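Local coordinates for T-cell surface glycoprotein YE1/48 (Mus musculus, PDB 1QO3) that serves as an inhibitory natural killer cell receptor for H-2d class I molecules, preventing cell lysis, represented here by its extracellular C-type lectin-like domain, at residues T2-L7 with C25-M30. The protein carries 1 engineered substitution. Numbering follows the deposited sequence.
Sequences TVLDSL and CYYFVM
Y27 receives both side chains that residues 2-7 bring to strand 24-30, V3 and L4, and the contact is small, burying 160 Å² over the two sides. Near the start of the strand, C25 is joined to C20 by a disulfide, which links the strand to its hairpin partner 16-21. Two residues on, the Y27 ring meets V3 and L4 through the same atom but from different directions. CG1 of V3 comes in at the ring edge, near its plane, 3.7 Å from Y27 CD2. CD2 of L4 approaches obliquely, 3.7 Å from Y27 CD2. It makes an off-centre CH-pi contact, 4.2 Å from the centroid of the Y27 ring and 29° off the ring normal. The first side-chain bond of Y27 points toward residues 2-7, and with CG anti to the carbonyl carbon (chi1 -56°) the CD2 side of the ring is what V3 and L4 meet. V29, further along, lies at the margin and packs on C126 and C128 of strand 124-131.

The loop is braced by its own bonds: T2 OG1 accepts from L4 N at 3.0 Å and from D5 N at 3.2 Å, while D5 N also donates to T2 O. L47 touches both L4 and Y27, extending the apolar patch. The result is an ST turn and ST motif presenting two aliphatic residues to the N-terminal beta hairpin of a C-type lectin-like fold.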
loop_
_atom_site.group_PDB
_atom_site.type_symbol
_atom_site.label_atom_id
_atom_site.label_comp_id
_atom_site.label_asym_id
_atom_site.label_seq_id
_atom_site.Cartn_x
_atom_site.Cartn_y
_atom_site.Cartn_z
ATOM N N THR C 2 -12.169 3.649 32.719
ATOM C CA THR C 2 -11.390 2.981 31.686
ATOM C C THR C 2 -11.617 1.479 31.740
ATOM O O THR C 2 -12.168 0.960 32.712
ATOM C CB THR C 2 -9.891 3.232 31.891
ATOM O OG1 THR C 2 -9.343 2.173 32.686
ATOM C CG2 THR C 2 -9.671 4.560 32.624
ATOM N N VAL C 3 -11.164 0.781 30.704
ATOM C CA VAL C 3 -11.330 -0.663 30.625
ATOM C C VAL C 3 -10.674 -1.402 31.793
ATOM O O VAL C 3 -11.023 -2.547 32.075
ATOM C CB VAL C 3 -10.755 -1.218 29.304
ATOM C CG1 VAL C 3 -9.227 -1.134 29.322
ATOM C CG2 VAL C 3 -11.215 -2.649 29.100
ATOM N N LEU C 4 -9.721 -0.762 32.464
ATOM C CA LEU C 4 -9.065 -1.411 33.596
ATOM C C LEU C 4 -9.655 -0.953 34.926
ATOM O O LEU C 4 -9.485 -1.624 35.950
ATOM C CB LEU C 4 -7.556 -1.145 33.593
ATOM C CG LEU C 4 -6.722 -1.697 32.434
ATOM C CD1 LEU C 4 -5.251 -1.405 32.703
ATOM C CD2 LEU C 4 -6.949 -3.196 32.274
ATOM N N ASP C 5 -10.348 0.184 34.913
ATOM C CA ASP C 5 -10.959 0.704 36.133
ATOM C C ASP C 5 -12.003 -0.237 36.683
ATOM O O ASP C 5 -12.781 -0.834 35.937
ATOM C CB ASP C 5 -11.626 2.058 35.895
ATOM C CG ASP C 5 -10.644 3.193 35.913
ATOM O OD1 ASP C 5 -9.662 3.105 36.678
ATOM O OD2 ASP C 5 -10.864 4.178 35.177
ATOM N N SER C 6 -12.021 -0.363 38.002
ATOM C CA SER C 6 -13.002 -1.215 38.645
ATOM C C SER C 6 -14.380 -0.558 38.485
ATOM O O SER C 6 -14.485 0.644 38.218
ATOM C CB SER C 6 -12.660 -1.386 40.125
ATOM O OG SER C 6 -12.869 -2.729 40.534
ATOM N N LEU C 7 -15.426 -1.362 38.631
ATOM C CA LEU C 7 -16.807 -0.901 38.509
ATOM C C LEU C 7 -17.041 0.329 39.396
ATOM O O LEU C 7 -17.629 1.322 38.964
ATOM C CB LEU C 7 -17.747 -2.036 38.928
ATOM C CG LEU C 7 -19.109 -2.190 38.258
ATOM C CD1 LEU C 7 -18.931 -2.445 36.769
ATOM C CD2 LEU C 7 -19.848 -3.356 38.903
ATOM N N CYS C 25 -4.104 -10.134 24.855
ATOM C CA CYS C 25 -4.627 -8.782 24.784
ATOM C C CYS C 25 -3.600 -7.830 25.400
ATOM O O CYS C 25 -2.821 -8.209 26.276
ATOM C CB CYS C 25 -5.981 -8.683 25.487
ATOM S SG CYS C 25 -7.256 -9.784 24.777
ATOM N N TYR C 26 -3.595 -6.595 24.919
ATOM C CA TYR C 26 -2.633 -5.609 25.372
ATOM C C TYR C 26 -3.312 -4.334 25.829
ATOM O O TYR C 26 -4.236 -3.848 25.175
ATOM C CB TYR C 26 -1.659 -5.299 24.225
ATOM C CG TYR C 26 -1.107 -6.537 23.538
ATOM C CD1 TYR C 26 -1.924 -7.349 22.747
ATOM C CD2 TYR C 26 0.231 -6.911 23.697
ATOM C CE1 TYR C 26 -1.425 -8.499 22.132
ATOM C CE2 TYR C 26 0.741 -8.062 23.088
ATOM C CZ TYR C 26 -0.090 -8.850 22.311
ATOM O OH TYR C 26 0.403 -10.000 21.750
ATOM N N TYR C 27 -2.854 -3.787 26.947
ATOM C CA TYR C 27 -3.435 -2.550 27.463
ATOM C C TYR C 27 -2.334 -1.505 27.622
ATOM O O TYR C 27 -1.328 -1.743 28.287
ATOM C CB TYR C 27 -4.129 -2.807 28.806
ATOM C CG TYR C 27 -5.184 -3.888 28.724
ATOM C CD1 TYR C 27 -4.820 -5.232 28.659
ATOM C CD2 TYR C 27 -6.544 -3.563 28.615
ATOM C CE1 TYR C 27 -5.774 -6.232 28.477
ATOM C CE2 TYR C 27 -7.519 -4.563 28.430
ATOM C CZ TYR C 27 -7.121 -5.893 28.360
ATOM O OH TYR C 27 -8.049 -6.890 28.155
ATOM N N PHE C 28 -2.522 -0.357 26.985
ATOM C CA PHE C 28 -1.552 0.716 27.053
ATOM C C PHE C 28 -2.007 1.754 28.068
ATOM O O PHE C 28 -2.974 2.487 27.836
ATOM C CB PHE C 28 -1.379 1.352 25.671
ATOM C CG PHE C 28 -0.755 0.428 24.655
ATOM C CD1 PHE C 28 -1.468 -0.654 24.147
ATOM C CD2 PHE C 28 0.553 0.627 24.228
ATOM C CE1 PHE C 28 -0.883 -1.528 23.223
ATOM C CE2 PHE C 28 1.153 -0.240 23.303
ATOM C CZ PHE C 28 0.431 -1.318 22.801
ATOM N N VAL C 29 -1.316 1.775 29.207
ATOM C CA VAL C 29 -1.595 2.702 30.297
ATOM C C VAL C 29 -0.932 4.007 29.902
ATOM O O VAL C 29 0.295 4.126 29.965
ATOM C CB VAL C 29 -0.962 2.214 31.623
ATOM C CG1 VAL C 29 -1.363 3.140 32.767
ATOM C CG2 VAL C 29 -1.393 0.785 31.915
ATOM N N MET C 30 -1.734 4.988 29.500
ATOM C CA MET C 30 -1.179 6.264 29.062
ATOM C C MET C 30 -0.565 7.170 30.146
ATOM O O MET C 30 0.230 8.051 29.820
ATOM C CB MET C 30 -2.220 7.023 28.233
ATOM C CG MET C 30 -2.785 6.211 27.053
ATOM S SD MET C 30 -1.556 5.441 25.955
ATOM C CE MET C 30 -1.138 6.822 24.851
#